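Local coordinates for ABC transporter periplasmic peptide-binding protein (Pseudoalteromonas, PDB 4QFL) that binds dipeptides in the periplasm, here Ala-Phe, and probably hands them to an ABC transporter for uptake, at residues N38-F42 / Y215-D221; P44-T48 / N139-F143; I53-Q59 / A526-A530; D116-F122 / A183-E189; Y142-V146 / N442-P446. One frame throughout, in Å; residues are numbered along the deposited sequence.

Contact 1 of 5, residues N38-F42 / Y215-D221; sequences NPVSF and YKEYRRD
Two edge-to-face aromatic pairs share the ring of Phe42: the edge of Tyr215 points at the face of Phe42 (centroids 5.3 Å apart, planes at 83°), while the edge of Phe42 points at the face of Tyr218 (5.2 Å, 73°). Phe42 takes chi1 m; both tyrosines are t. The closest atoms are Phe42 CZ to Tyr215 CE2, 4.1 Å, and Phe42 CE1 to Tyr218 CD2, 3.7 Å. Residues 38-42 form an irregular loop running at 154° to 215-221, so CA of Asn38 lies 5.4 Å from CA of Asp221 and CA of Phe42 lies 9.1 Å from CA of Tyr215. This aromatic cluster joins the loop between strand 30-35 and helix 50-60 to strand 213-219, which pairs antiparallel with 223-228; a classic beta bulge sets Lys216 and Glu217 both opposite Arg225. Pro39 CD rests 4.0 Å from Tyr218 CE1. Asn38, chi1 t, sends its side chain toward the Tyr218 hydroxyl and the backbone at Asp221, with Asn38 CG 3.5 Å from Asp221 OD1.

Contact 2 of 5, residues P44-T48 / N139-F143; sequences PQVTT and NYPYF. With PHE (phenylalanine), chain D; ALA (alanine), chain C.
Gln45, Pro141 and Thr48 bury the most surface here. Gln45 sits in the 3-10 turn 44-46; its O lies 3.4 Å from Tyr140 CA in a CA-H...O contact and 3.5 Å from Pro141 CD. Its side chain, chi1 m and chi2 t, runs past Tyr140 to give NE2 to Thr121 O. Pro141 opens its helix, with Tyr140 at the N-cap; its ring meets Val46 O (CD, 3.4 Å) and Thr47 CA (CG, 3.6 Å). Thr48, chi1 p, sets CG2 3.8 Å from Pro141 CB and 3.3 Å from Tyr142 N. CA pairs are Val46 to Tyr140, 4.6 Å, and Thr48 to Tyr142, 5.9 Å. Water 1 accepts from Tyr142 N (2.8 Å) and donates to Gln45 O (2.8 Å) and Thr47 O (3.0 Å). Thr48 O accepts from N of the bound phenylalanine at 2.9 Å, so this loop forms part of the dipeptide pocket. The loop lies between helix 141-145 and helix 50-60, where Thr47 packs on Ile53, while Tyr140 and Phe143 lean on Leu125 of helix 115-126.

Contact 3 of 5, residues I53-Q59 / A526-A530; sequences IDIIANQ and AISLA
Ile53 enters the contact with its CG2, 3.4 Å from Ala526 CB, on a helix whose regular turn is marked by Ala57 N to Ile53 O at 3.1 Å; the side chain is m, m and its end leads away from 526-530. Asp54 follows with chi1 m (-85°) and provides the clear direct hydrogen bond of the contact: Ile527 N donates to Asp54 OD1 at 2.9 Å, with an angle of 166° at the hydrogen. Asp54 OD2 also lies 3.3 Å from Ile527 CD1. The CA atoms of Asp54 and Ile527 are 5.1 Å apart, those of Asn58 and Ser528 5.3 Å, and those of Gln59 and Ala530 5.9 Å, so the chain, extended through 526-528 and then turning, follows the helix. Here a segment near the C-terminal end of the chain lies along helix 50-60, which comes early in the sequence, as the fold brings the two ends of the polypeptide into one lobe; Ile527 and Leu529 also pack on Tyr33 of strand 30-35. Asn58, chi1 m, brings CB to 3.4 Å from Ser528 OG, and its backbone N donates to water 2 at 3.0 Å. That water lies 2.6 Å from Ile53 O and 2.8 Å from Ile527 O. Gln59, chi1 m and chi2 p, turns the end of its side chain to the backbone at Leu529. Beside it Ser528 OG accepts from Ala530 N at 3.1 Å, an ST turn.

Contact 4 of 5, residues D116-F122 / A183-E189; sequences DDVIFTF and AVVLSKE
Lys188 N donates to Asp117 OD1 at 3.1 Å, and Leu186 N donates to Thr121 OG1 at 2.8 Å, so two side chains one helical turn apart hold the backbone of 183-189. Thr121 OG1, chi1 m, in turn donates a hydrogen bond to Asp117 O at 2.7 Å; Asp117, also m, uses OD2 for Asn114 N and a salt bridge to Arg111. Water 4 joins Asp117 OD1 (2.9 Å), Ser187 OG (3.0 Å) and Glu189 N (3.0 Å); water 3 links Asp116 O (3.0 Å) to Lys188 NZ (2.7 Å). Ser187 is the N-cap of helix 188-196, its OG reaching Tyr190 N. Helix 115-126 thus lies against the N-terminal end of helix 188-196, and its Val118 and Ile119 pack on strands 152-159 and 162-167 of the four-stranded antiparallel sheet. The CA atoms of Asp117 and Lys188 are 5.1 Å apart, those of Thr121 and Leu186 5.4 Å. Lys188, all t, lays its CG 3.8 Å from Phe120 CB. Phe122, chi1 m, puts CE1 4.0 Å from Ala183 CB and CZ 3.4 Å from Ala183 O.

Contact 5 of 5, residues Y142-V146 / N442-P446; sequences YFQSV and NFFSP
Tyr142, chi1 t, lays its ring beside Pro446, CE1 to CG 3.9 Å, and carries its hydroxyl on toward the side chain of Asn442; that hydroxyl is hydrogen-bonded to Asn177, and the ring stacks on Phe182. One turn later on helix 141-145, Ser145 points at the start of the weakly bonded helix about 445-446. The CA atoms of Ser145 and Pro446 are 5.1 Å apart, those of Val146 and Ser445 5.5 Å. Val146, chi1 m, fits its CG1 4.0 Å from Pro446 CG and 4.1 Å from Ser445 CB, while Ser145 CB is 4.0 Å from Pro446 CA. Water 5 donates to Ser145 OG at 3.0 Å and to Pro446 O at 2.8 Å; Ser145 OG is also hydrogen-bonded to Pro141 O. Asn442 and Pro446 pack on Trp433 of the dipeptide pocket, which places this contact just behind the binding site. Ser145 O and Ser445 O, 3.3 Å apart, are both acceptors and cannot bond to each other; Thr451 OG1 and Ser449 OG serve them instead, so the clear links between the segments are apolar touches and a bridging water.

Contacts 2, 4 and 5 are buried; contacts 1 and 3 are partly so, with contact 1 reaching the surface at Asp221. The loop before helix 50-60 feeds contacts 1 and 2, and the helix itself serves contact 3, where Ile53 and Ile56 pack against Pro44 of contact 2 and Phe42 of contact 1. Contacts 2 and 5 share helix 141-145. Gln45 NE2 to Thr121 O joins contacts 2 and 4. Aromatic edges dominate contact 1, backbone-directed side chains contacts 3 and 4, and proline contacts 2 and 5; bridging waters are common to contacts 2 to 5. Contact 2 supplies Thr48 to the pocket, while the side chains of Ile53 in contact 3 and Asn442 in contact 5 come within about 5 Å of the bound alanine.

Contact 1 of 5, residues N38-F42 / Y215-D221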
# COMPACT_ATOMS: atom_id res chain seq x y z
N ASN A 38 1.74 -4.26 14.11
CA ASN A 38 3.10 -3.90 14.42
C ASN A 38 3.80 -3.40 13.14
O ASN A 38 3.59 -3.96 12.06
CB ASN A 38 3.75 -5.17 14.97
CG ASN A 38 5.12 -4.95 15.54
OD1 ASN A 38 6.08 -5.56 15.08
ND2 ASN A 38 5.22 -4.11 16.57
N PRO A 39 4.62 -2.33 13.23
CA PRO A 39 5.36 -1.92 12.03
C PRO A 39 6.52 -2.87 11.79
O PRO A 39 7.16 -3.29 12.75
CB PRO A 39 5.91 -0.54 12.41
CG PRO A 39 6.09 -0.63 13.90
CD PRO A 39 4.97 -1.51 14.41
N VAL A 40 6.79 -3.20 10.53
CA VAL A 40 7.83 -4.18 10.19
C VAL A 40 9.21 -3.55 10.15
O VAL A 40 10.22 -4.24 10.11
CB VAL A 40 7.56 -4.87 8.84
CG1 VAL A 40 6.29 -5.70 8.91
CG2 VAL A 40 7.47 -3.85 7.73
N SER A 41 9.24 -2.23 10.16
CA SER A 41 10.48 -1.49 10.04
C SER A 41 10.18 -0.03 10.33
O SER A 41 9.02 0.36 10.41
CB SER A 41 11.04 -1.66 8.63
OG SER A 41 12.31 -1.06 8.50
N PHE A 42 11.22 0.78 10.48
CA PHE A 42 11.01 2.21 10.53
C PHE A 42 11.49 2.91 9.26
O PHE A 42 11.58 4.14 9.20
CB PHE A 42 11.59 2.80 11.82
CG PHE A 42 10.74 2.50 13.00
CD1 PHE A 42 10.93 1.35 13.73
CD2 PHE A 42 9.68 3.33 13.32
CE1 PHE A 42 10.11 1.06 14.80
CE2 PHE A 42 8.87 3.03 14.39
CZ PHE A 42 9.08 1.90 15.12
N TYR A 215 11.65 9.87 16.23
CA TYR A 215 11.60 8.59 16.93
C TYR A 215 12.05 8.71 18.39
O TYR A 215 13.12 9.27 18.68
CB TYR A 215 12.46 7.56 16.20
CG TYR A 215 12.60 6.24 16.90
CD1 TYR A 215 13.52 6.06 17.93
CD2 TYR A 215 11.82 5.15 16.53
CE1 TYR A 215 13.66 4.85 18.56
CE2 TYR A 215 11.94 3.93 17.16
CZ TYR A 215 12.87 3.79 18.18
OH TYR A 215 13.01 2.58 18.82
N LYS A 216 11.24 8.19 19.30
CA LYS A 216 11.59 8.13 20.72
C LYS A 216 11.73 6.68 21.22
O LYS A 216 12.77 6.30 21.77
CB LYS A 216 10.56 8.89 21.57
CG LYS A 216 10.84 8.89 23.05
CD LYS A 216 12.11 9.65 23.39
CE LYS A 216 12.50 9.47 24.86
NZ LYS A 216 11.49 10.01 25.81
N GLU A 217 10.70 5.86 21.00
CA GLU A 217 10.61 4.57 21.66
C GLU A 217 9.75 3.57 20.89
O GLU A 217 8.82 3.94 20.18
CB GLU A 217 10.01 4.79 23.05
CG GLU A 217 9.99 3.59 23.97
CD GLU A 217 9.26 3.88 25.26
OE1 GLU A 217 9.18 5.07 25.64
OE2 GLU A 217 8.75 2.93 25.90
N TYR A 218 10.07 2.29 21.05
CA TYR A 218 9.30 1.22 20.44
C TYR A 218 9.32 -0.04 21.31
O TYR A 218 10.38 -0.60 21.59
CB TYR A 218 9.84 0.93 19.04
CG TYR A 218 9.30 -0.31 18.34
CD1 TYR A 218 7.93 -0.55 18.25
CD2 TYR A 218 10.17 -1.23 17.76
CE1 TYR A 218 7.45 -1.68 17.60
CE2 TYR A 218 9.70 -2.36 17.11
CZ TYR A 218 8.35 -2.58 17.03
OH TYR A 218 7.92 -3.70 16.38
N ARG A 219 8.15 -0.47 21.77
CA ARG A 219 8.02 -1.75 22.46
C ARG A 219 7.39 -2.71 21.47
O ARG A 219 6.24 -2.52 21.08
CB ARG A 219 7.09 -1.65 23.67
CG ARG A 219 7.38 -0.50 24.60
CD ARG A 219 7.29 -0.96 26.06
NE ARG A 219 6.21 -1.92 26.28
CZ ARG A 219 6.20 -2.84 27.25
NH1 ARG A 219 7.23 -2.93 28.08
NH2 ARG A 219 5.18 -3.67 27.38
N ARG A 220 8.13 -3.74 21.06
CA ARG A 220 7.61 -4.60 20.00
C ARG A 220 6.22 -5.17 20.33
O ARG A 220 6.02 -5.80 21.38
CB ARG A 220 8.61 -5.69 19.58
CG ARG A 220 9.17 -6.52 20.70
CD ARG A 220 9.71 -7.84 20.16
NE ARG A 220 10.95 -7.70 19.38
CZ ARG A 220 12.14 -8.19 19.76
NH1 ARG A 220 12.26 -8.85 20.89
NH2 ARG A 220 13.20 -8.01 18.99
N ASP A 221 5.28 -4.90 19.43
CA ASP A 221 3.91 -5.38 19.51
C ASP A 221 3.07 -4.60 20.51
O ASP A 221 1.87 -4.84 20.63
CB ASP A 221 3.87 -6.88 19.82
CG ASP A 221 4.42 -7.72 18.67
OD1 ASP A 221 3.93 -7.55 17.53
OD2 ASP A 221 5.34 -8.52 18.91

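Contact 2 of 5, residues P44-T48 / N139-F143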
# COMPACT_ATOMS: atom_id res chain seq x y z
N PRO A 44 10.31 3.13 5.32
CA PRO A 44 9.22 2.84 4.38
C PRO A 44 9.67 2.08 3.14
O PRO A 44 8.85 1.43 2.49
CB PRO A 44 8.72 4.24 3.99
CG PRO A 44 9.12 5.12 5.13
CD PRO A 44 10.42 4.57 5.62
N GLN A 45 10.95 2.18 2.80
CA GLN A 45 11.53 1.51 1.64
C GLN A 45 11.35 -0.00 1.61
O GLN A 45 11.26 -0.61 0.55
CB GLN A 45 13.03 1.79 1.56
CG GLN A 45 13.39 3.23 1.24
CD GLN A 45 14.87 3.38 1.00
OE1 GLN A 45 15.68 2.71 1.65
NE2 GLN A 45 15.24 4.25 0.07
N VAL A 46 11.30 -0.61 2.79
CA VAL A 46 11.41 -2.05 2.91
C VAL A 46 10.06 -2.79 2.98
O VAL A 46 10.01 -4.01 3.15
CB VAL A 46 12.32 -2.44 4.10
CG1 VAL A 46 13.65 -1.69 4.01
CG2 VAL A 46 11.65 -2.16 5.41
N THR A 47 8.96 -2.04 2.83
CA THR A 47 7.64 -2.63 2.94
C THR A 47 6.64 -2.01 1.97
O THR A 47 6.82 -0.87 1.52
CB THR A 47 7.11 -2.46 4.36
OG1 THR A 47 5.98 -3.31 4.55
CG2 THR A 47 6.68 -1.02 4.59
N THR A 48 5.59 -2.77 1.64
CA THR A 48 4.41 -2.23 0.99
C THR A 48 3.19 -2.43 1.87
O THR A 48 2.06 -2.39 1.40
CB THR A 48 4.14 -2.87 -0.36
OG1 THR A 48 3.93 -4.28 -0.19
CG2 THR A 48 5.30 -2.64 -1.30
N ASN A 139 15.46 -6.30 0.61
CA ASN A 139 14.21 -6.19 -0.14
C ASN A 139 13.68 -4.77 -0.12
O ASN A 139 13.59 -4.16 0.94
CB ASN A 139 13.15 -7.13 0.44
CG ASN A 139 13.44 -8.59 0.14
OD1 ASN A 139 13.34 -9.45 1.02
ND2 ASN A 139 13.80 -8.88 -1.11
N TYR A 140 13.33 -4.26 -1.30
CA TYR A 140 12.64 -2.96 -1.42
C TYR A 140 11.40 -3.18 -2.27
O TYR A 140 11.39 -2.86 -3.46
CB TYR A 140 13.58 -1.93 -2.05
CG TYR A 140 14.94 -1.90 -1.37
CD1 TYR A 140 15.08 -1.45 -0.06
CD2 TYR A 140 16.09 -2.36 -2.02
CE1 TYR A 140 16.30 -1.43 0.58
CE2 TYR A 140 17.33 -2.35 -1.39
CZ TYR A 140 17.42 -1.88 -0.09
OH TYR A 140 18.64 -1.86 0.56
N PRO A 141 10.35 -3.77 -1.67
CA PRO A 141 9.26 -4.39 -2.44
C PRO A 141 8.53 -3.47 -3.41
O PRO A 141 8.32 -3.87 -4.55
CB PRO A 141 8.33 -4.96 -1.36
CG PRO A 141 8.72 -4.29 -0.09
CD PRO A 141 10.15 -3.89 -0.21
N TYR A 142 8.12 -2.27 -3.01
CA TYR A 142 7.44 -1.41 -3.97
C TYR A 142 8.33 -1.20 -5.21
O TYR A 142 7.92 -1.41 -6.35
CB TYR A 142 7.05 -0.05 -3.38
CG TYR A 142 6.27 0.75 -4.39
CD1 TYR A 142 4.94 0.45 -4.65
CD2 TYR A 142 6.87 1.76 -5.14
CE1 TYR A 142 4.22 1.14 -5.59
CE2 TYR A 142 6.15 2.46 -6.08
CZ TYR A 142 4.83 2.14 -6.31
OH TYR A 142 4.10 2.83 -7.25
N PHE A 143 9.55 -0.79 -4.95
CA PHE A 143 10.49 -0.42 -5.99
C PHE A 143 10.90 -1.59 -6.88
O PHE A 143 10.94 -1.47 -8.10
CB PHE A 143 11.69 0.25 -5.35
CG PHE A 143 11.34 1.53 -4.63
CD1 PHE A 143 10.97 2.67 -5.35
CD2 PHE A 143 11.37 1.60 -3.25
CE1 PHE A 143 10.65 3.85 -4.69
CE2 PHE A 143 11.06 2.79 -2.58
CZ PHE A 143 10.70 3.91 -3.30
N PHE D . -0.77 -2.76 0.90
CA PHE D . -1.69 -3.75 1.43
C PHE D . -2.43 -3.18 2.62
O PHE D . -3.60 -3.50 2.84
CB PHE D . -0.93 -4.99 1.89
CG PHE D . -0.38 -5.81 0.77
CD1 PHE D . -1.18 -6.16 -0.30
CD2 PHE D . 0.93 -6.24 0.80
CE1 PHE D . -0.69 -6.93 -1.32
CE2 PHE D . 1.43 -7.00 -0.22
CZ PHE D . 0.63 -7.35 -1.29
OXT PHE D . -1.87 -2.40 3.39
N ALA C . -0.51 0.01 -1.41
CA ALA C . -0.13 -0.67 -0.18
C ALA C . -1.19 -1.68 0.23
O ALA C . -2.37 -1.51 -0.07
CB ALA C . 0.10 0.35 0.95
O HOH W 1 8.73 -0.72 -0.73

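Contact 3 of 5, residues I53-Q59 / A526-A530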
# COMPACT_ATOMS: atom_id res chain seq x y z
N ILE A 53 3.33 1.70 7.04
CA ILE A 53 3.47 3.03 6.45
C ILE A 53 2.59 4.07 7.15
O ILE A 53 2.98 5.23 7.30
CB ILE A 53 3.14 3.01 4.93
CG1 ILE A 53 4.08 2.04 4.20
CG2 ILE A 53 3.24 4.39 4.35
CD1 ILE A 53 5.55 2.33 4.43
N ASP A 54 1.41 3.65 7.59
CA ASP A 54 0.49 4.55 8.27
C ASP A 54 1.16 5.09 9.52
O ASP A 54 0.89 6.22 9.92
CB ASP A 54 -0.82 3.86 8.62
CG ASP A 54 -1.83 3.89 7.47
OD1 ASP A 54 -1.57 4.58 6.47
OD2 ASP A 54 -2.89 3.23 7.58
N ILE A 55 2.03 4.29 10.13
CA ILE A 55 2.76 4.70 11.34
C ILE A 55 3.93 5.64 11.04
O ILE A 55 4.04 6.71 11.64
CB ILE A 55 3.29 3.49 12.15
CG1 ILE A 55 2.13 2.60 12.59
CG2 ILE A 55 4.09 3.95 13.36
CD1 ILE A 55 2.56 1.31 13.25
N ILE A 56 4.79 5.26 10.10
CA ILE A 56 6.11 5.89 9.97
C ILE A 56 6.29 6.96 8.89
O ILE A 56 7.07 7.89 9.07
CB ILE A 56 7.22 4.81 9.78
CG1 ILE A 56 7.05 4.10 8.44
CG2 ILE A 56 7.20 3.82 10.93
CD1 ILE A 56 8.12 3.05 8.16
N ALA A 57 5.59 6.84 7.77
CA ALA A 57 5.95 7.58 6.56
C ALA A 57 5.77 9.09 6.65
O ALA A 57 6.73 9.85 6.52
CB ALA A 57 5.19 7.03 5.37
N ASN A 58 4.53 9.53 6.87
CA ASN A 58 4.24 10.96 6.92
C ASN A 58 4.66 11.58 8.23
O ASN A 58 4.70 12.81 8.33
CB ASN A 58 2.74 11.22 6.70
CG ASN A 58 2.31 10.94 5.30
OD1 ASN A 58 1.40 10.13 5.06
ND2 ASN A 58 2.94 11.59 4.35
N GLN A 59 4.96 10.76 9.22
CA GLN A 59 5.29 11.27 10.54
C GLN A 59 6.79 11.55 10.71
O GLN A 59 7.17 12.60 11.22
CB GLN A 59 4.79 10.33 11.63
CG GLN A 59 3.29 10.41 11.89
CD GLN A 59 2.45 10.04 10.68
OE1 GLN A 59 2.48 8.90 10.22
NE2 GLN A 59 1.71 11.01 10.16
N ALA A 526 -0.92 6.83 2.32
CA ALA A 526 -0.99 6.57 3.75
C ALA A 526 -1.62 7.71 4.54
O ALA A 526 -1.69 8.84 4.08
CB ALA A 526 0.39 6.27 4.28
N ILE A 527 -2.08 7.37 5.74
CA ILE A 527 -2.61 8.33 6.69
C ILE A 527 -1.50 9.31 7.10
O ILE A 527 -0.33 8.94 7.14
CB ILE A 527 -3.13 7.59 7.94
CG1 ILE A 527 -4.59 7.17 7.74
CG2 ILE A 527 -2.98 8.43 9.18
CD1 ILE A 527 -4.94 5.78 8.28
N SER A 528 -1.87 10.56 7.39
CA SER A 528 -0.89 11.52 7.91
C SER A 528 -1.40 12.24 9.14
O SER A 528 -2.54 12.71 9.17
CB SER A 528 -0.50 12.55 6.85
OG SER A 528 0.32 13.57 7.41
N LEU A 529 -0.55 12.30 10.16
CA LEU A 529 -0.84 13.05 11.38
C LEU A 529 0.02 14.29 11.46
O LEU A 529 0.15 14.90 12.52
CB LEU A 529 -0.61 12.18 12.62
CG LEU A 529 -1.38 10.86 12.74
CD1 LEU A 529 -1.03 10.17 14.05
CD2 LEU A 529 -2.88 11.04 12.61
N ALA A 530 0.62 14.66 10.34
CA ALA A 530 1.49 15.83 10.25
C ALA A 530 0.82 17.12 10.75
O ALA A 530 1.48 17.97 11.35
CB ALA A 530 1.99 16.02 8.82
O HOH W 2 2.21 7.70 7.20

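Contact 4 of 5, residues D116-F122 / A183-E189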
# COMPACT_ATOMS: atom_id res chain seq x y z
N ASP A 116 23.42 15.03 -1.54
CA ASP A 116 24.06 13.78 -1.12
C ASP A 116 23.07 12.80 -0.50
O ASP A 116 23.21 11.58 -0.66
CB ASP A 116 25.18 14.08 -0.14
CG ASP A 116 26.39 14.68 -0.81
OD1 ASP A 116 26.53 14.52 -2.04
OD2 ASP A 116 27.21 15.31 -0.10
N ASP A 117 22.08 13.32 0.21
CA ASP A 117 21.06 12.51 0.86
C ASP A 117 20.12 11.88 -0.16
O ASP A 117 19.67 10.74 0.00
CB ASP A 117 20.27 13.37 1.84
CG ASP A 117 21.16 14.00 2.88
OD1 ASP A 117 21.83 13.25 3.61
OD2 ASP A 117 21.19 15.25 2.96
N VAL A 118 19.82 12.63 -1.21
CA VAL A 118 18.97 12.14 -2.27
C VAL A 118 19.67 11.02 -3.01
O VAL A 118 19.10 9.95 -3.24
CB VAL A 118 18.59 13.26 -3.24
CG1 VAL A 118 17.79 12.73 -4.42
CG2 VAL A 118 17.81 14.35 -2.50
N ILE A 119 20.93 11.26 -3.37
CA ILE A 119 21.70 10.28 -4.10
C ILE A 119 21.86 9.02 -3.26
O ILE A 119 21.74 7.91 -3.78
CB ILE A 119 23.05 10.84 -4.57
CG1 ILE A 119 22.80 12.09 -5.42
CG2 ILE A 119 23.78 9.81 -5.38
CD1 ILE A 119 23.99 13.01 -5.57
N PHE A 120 22.11 9.17 -1.96
CA PHE A 120 22.25 8.00 -1.11
C PHE A 120 20.96 7.21 -0.96
O PHE A 120 20.93 6.00 -1.13
CB PHE A 120 22.72 8.35 0.29
CG PHE A 120 22.56 7.21 1.25
CD1 PHE A 120 23.49 6.17 1.28
CD2 PHE A 120 21.46 7.15 2.09
CE1 PHE A 120 23.33 5.10 2.16
CE2 PHE A 120 21.29 6.08 2.98
CZ PHE A 120 22.22 5.05 3.01
N THR A 121 19.90 7.92 -0.59
CA THR A 121 18.60 7.30 -0.37
C THR A 121 18.14 6.47 -1.57
O THR A 121 17.69 5.33 -1.43
CB THR A 121 17.53 8.37 -0.10
OG1 THR A 121 17.88 9.10 1.08
CG2 THR A 121 16.16 7.72 0.07
N PHE A 122 18.26 7.06 -2.75
CA PHE A 122 17.74 6.41 -3.94
C PHE A 122 18.73 5.47 -4.64
O PHE A 122 18.31 4.48 -5.25
CB PHE A 122 17.05 7.41 -4.88
CG PHE A 122 15.81 8.01 -4.25
CD1 PHE A 122 14.63 7.29 -4.19
CD2 PHE A 122 15.86 9.26 -3.66
CE1 PHE A 122 13.52 7.81 -3.58
CE2 PHE A 122 14.74 9.79 -3.05
CZ PHE A 122 13.58 9.06 -3.00
N ALA A 183 8.92 6.55 -1.03
CA ALA A 183 10.00 7.35 -1.60
C ALA A 183 10.52 8.44 -0.67
O ALA A 183 10.83 9.55 -1.12
CB ALA A 183 9.53 7.96 -2.92
N VAL A 184 10.63 8.14 0.61
CA VAL A 184 11.05 9.17 1.56
C VAL A 184 12.53 9.42 1.44
O VAL A 184 13.25 8.59 0.88
CB VAL A 184 10.75 8.78 3.01
CG1 VAL A 184 9.26 8.50 3.19
CG2 VAL A 184 11.59 7.59 3.43
N VAL A 185 12.96 10.55 1.96
CA VAL A 185 14.38 10.91 1.99
C VAL A 185 15.07 10.52 3.30
O VAL A 185 14.61 10.90 4.38
CB VAL A 185 14.57 12.41 1.76
CG1 VAL A 185 16.04 12.78 1.89
CG2 VAL A 185 14.04 12.80 0.40
N LEU A 186 16.18 9.79 3.19
CA LEU A 186 16.92 9.32 4.36
C LEU A 186 18.19 10.14 4.61
O LEU A 186 18.59 10.94 3.78
CB LEU A 186 17.30 7.85 4.20
CG LEU A 186 16.15 6.89 3.88
CD1 LEU A 186 16.67 5.47 3.70
CD2 LEU A 186 15.16 6.95 5.00
N SER A 187 18.80 9.92 5.77
CA SER A 187 20.03 10.61 6.16
C SER A 187 21.31 9.87 5.77
O SER A 187 21.60 8.80 6.30
CB SER A 187 20.07 10.83 7.67
OG SER A 187 21.36 11.29 8.06
N LYS A 188 22.09 10.46 4.87
CA LYS A 188 23.38 9.90 4.52
C LYS A 188 24.36 10.00 5.67
O LYS A 188 25.12 9.07 5.94
CB LYS A 188 23.97 10.56 3.27
CG LYS A 188 25.22 9.83 2.80
CD LYS A 188 25.84 10.44 1.58
CE LYS A 188 27.05 9.63 1.15
NZ LYS A 188 27.73 10.18 -0.05
N GLU A 189 24.35 11.13 6.37
CA GLU A 189 25.28 11.29 7.48
C GLU A 189 25.05 10.21 8.54
O GLU A 189 25.99 9.60 9.03
CB GLU A 189 25.21 12.68 8.10
CG GLU A 189 26.20 12.85 9.25
CD GLU A 189 26.21 14.25 9.82
OE1 GLU A 189 25.24 14.99 9.56
OE2 GLU A 189 27.19 14.60 10.53
O HOH W 3 25.70 10.36 -1.83
O HOH W 4 22.51 13.48 6.40

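Contact 5 of 5, residues Y142-V146 / N442-P446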
# COMPACT_ATOMS: atom_id res chain seq x y z
N TYR A 142 8.12 -2.27 -3.01
CA TYR A 142 7.44 -1.41 -3.97
C TYR A 142 8.33 -1.20 -5.21
O TYR A 142 7.92 -1.41 -6.35
CB TYR A 142 7.05 -0.05 -3.38
CG TYR A 142 6.27 0.75 -4.39
CD1 TYR A 142 4.94 0.45 -4.65
CD2 TYR A 142 6.87 1.76 -5.14
CE1 TYR A 142 4.22 1.14 -5.59
CE2 TYR A 142 6.15 2.46 -6.08
CZ TYR A 142 4.83 2.14 -6.31
OH TYR A 142 4.10 2.83 -7.25
N PHE A 143 9.55 -0.79 -4.95
CA PHE A 143 10.49 -0.42 -5.99
C PHE A 143 10.90 -1.59 -6.88
O PHE A 143 10.94 -1.47 -8.10
CB PHE A 143 11.69 0.25 -5.35
CG PHE A 143 11.34 1.53 -4.63
CD1 PHE A 143 10.97 2.67 -5.35
CD2 PHE A 143 11.37 1.60 -3.25
CE1 PHE A 143 10.65 3.85 -4.69
CE2 PHE A 143 11.06 2.79 -2.58
CZ PHE A 143 10.70 3.91 -3.30
N GLN A 144 11.20 -2.74 -6.29
CA GLN A 144 11.50 -3.91 -7.09
C GLN A 144 10.29 -4.32 -7.94
O GLN A 144 10.45 -4.68 -9.10
CB GLN A 144 12.01 -5.05 -6.20
CG GLN A 144 13.21 -4.61 -5.35
CD GLN A 144 13.65 -5.63 -4.30
OE1 GLN A 144 12.92 -6.56 -3.96
NE2 GLN A 144 14.86 -5.44 -3.78
N SER A 145 9.09 -4.23 -7.38
CA SER A 145 7.87 -4.57 -8.11
C SER A 145 7.65 -3.73 -9.37
O SER A 145 7.12 -4.23 -10.35
CB SER A 145 6.65 -4.45 -7.20
OG SER A 145 6.68 -5.43 -6.19
N VAL A 146 8.02 -2.47 -9.34
CA VAL A 146 7.83 -1.62 -10.51
C VAL A 146 9.11 -1.48 -11.34
O VAL A 146 9.15 -0.71 -12.30
CB VAL A 146 7.29 -0.24 -10.13
CG1 VAL A 146 5.98 -0.39 -9.36
CG2 VAL A 146 8.33 0.52 -9.32
N ASN A 442 -0.43 2.10 -10.88
CA ASN A 442 -0.28 1.66 -9.49
C ASN A 442 -1.17 0.46 -9.13
O ASN A 442 -0.92 -0.25 -8.16
CB ASN A 442 -0.51 2.84 -8.53
CG ASN A 442 -0.14 2.50 -7.08
OD1 ASN A 442 1.03 2.38 -6.73
ND2 ASN A 442 -1.15 2.37 -6.24
N PHE A 443 -2.20 0.21 -9.95
CA PHE A 443 -3.05 -0.96 -9.76
C PHE A 443 -2.54 -2.16 -10.56
O PHE A 443 -3.10 -3.25 -10.47
CB PHE A 443 -4.49 -0.67 -10.19
CG PHE A 443 -5.32 -0.01 -9.13
CD1 PHE A 443 -5.92 -0.76 -8.13
CD2 PHE A 443 -5.50 1.37 -9.13
CE1 PHE A 443 -6.68 -0.17 -7.14
CE2 PHE A 443 -6.26 1.97 -8.15
CZ PHE A 443 -6.85 1.20 -7.15
N PHE A 444 -1.48 -1.96 -11.33
CA PHE A 444 -1.04 -3.00 -12.25
C PHE A 444 0.38 -3.43 -11.98
O PHE A 444 0.63 -4.57 -11.60
CB PHE A 444 -1.18 -2.52 -13.69
CG PHE A 444 -2.61 -2.31 -14.11
CD1 PHE A 444 -3.43 -3.40 -14.38
CD2 PHE A 444 -3.13 -1.04 -14.23
CE1 PHE A 444 -4.75 -3.22 -14.78
CE2 PHE A 444 -4.44 -0.85 -14.62
CZ PHE A 444 -5.25 -1.93 -14.90
N SER A 445 1.32 -2.51 -12.16
CA SER A 445 2.72 -2.86 -11.99
C SER A 445 3.10 -3.42 -10.61
O SER A 445 3.85 -4.39 -10.53
CB SER A 445 3.62 -1.70 -12.42
OG SER A 445 3.65 -1.61 -13.84
N PRO A 446 2.57 -2.84 -9.51
CA PRO A 446 2.96 -3.38 -8.19
C PRO A 446 2.21 -4.65 -7.80
O PRO A 446 2.43 -5.16 -6.70
CB PRO A 446 2.56 -2.27 -7.21
CG PRO A 446 2.22 -1.06 -8.05
CD PRO A 446 1.79 -1.60 -9.39
O HOH W 5 4.25 -4.23 -4.83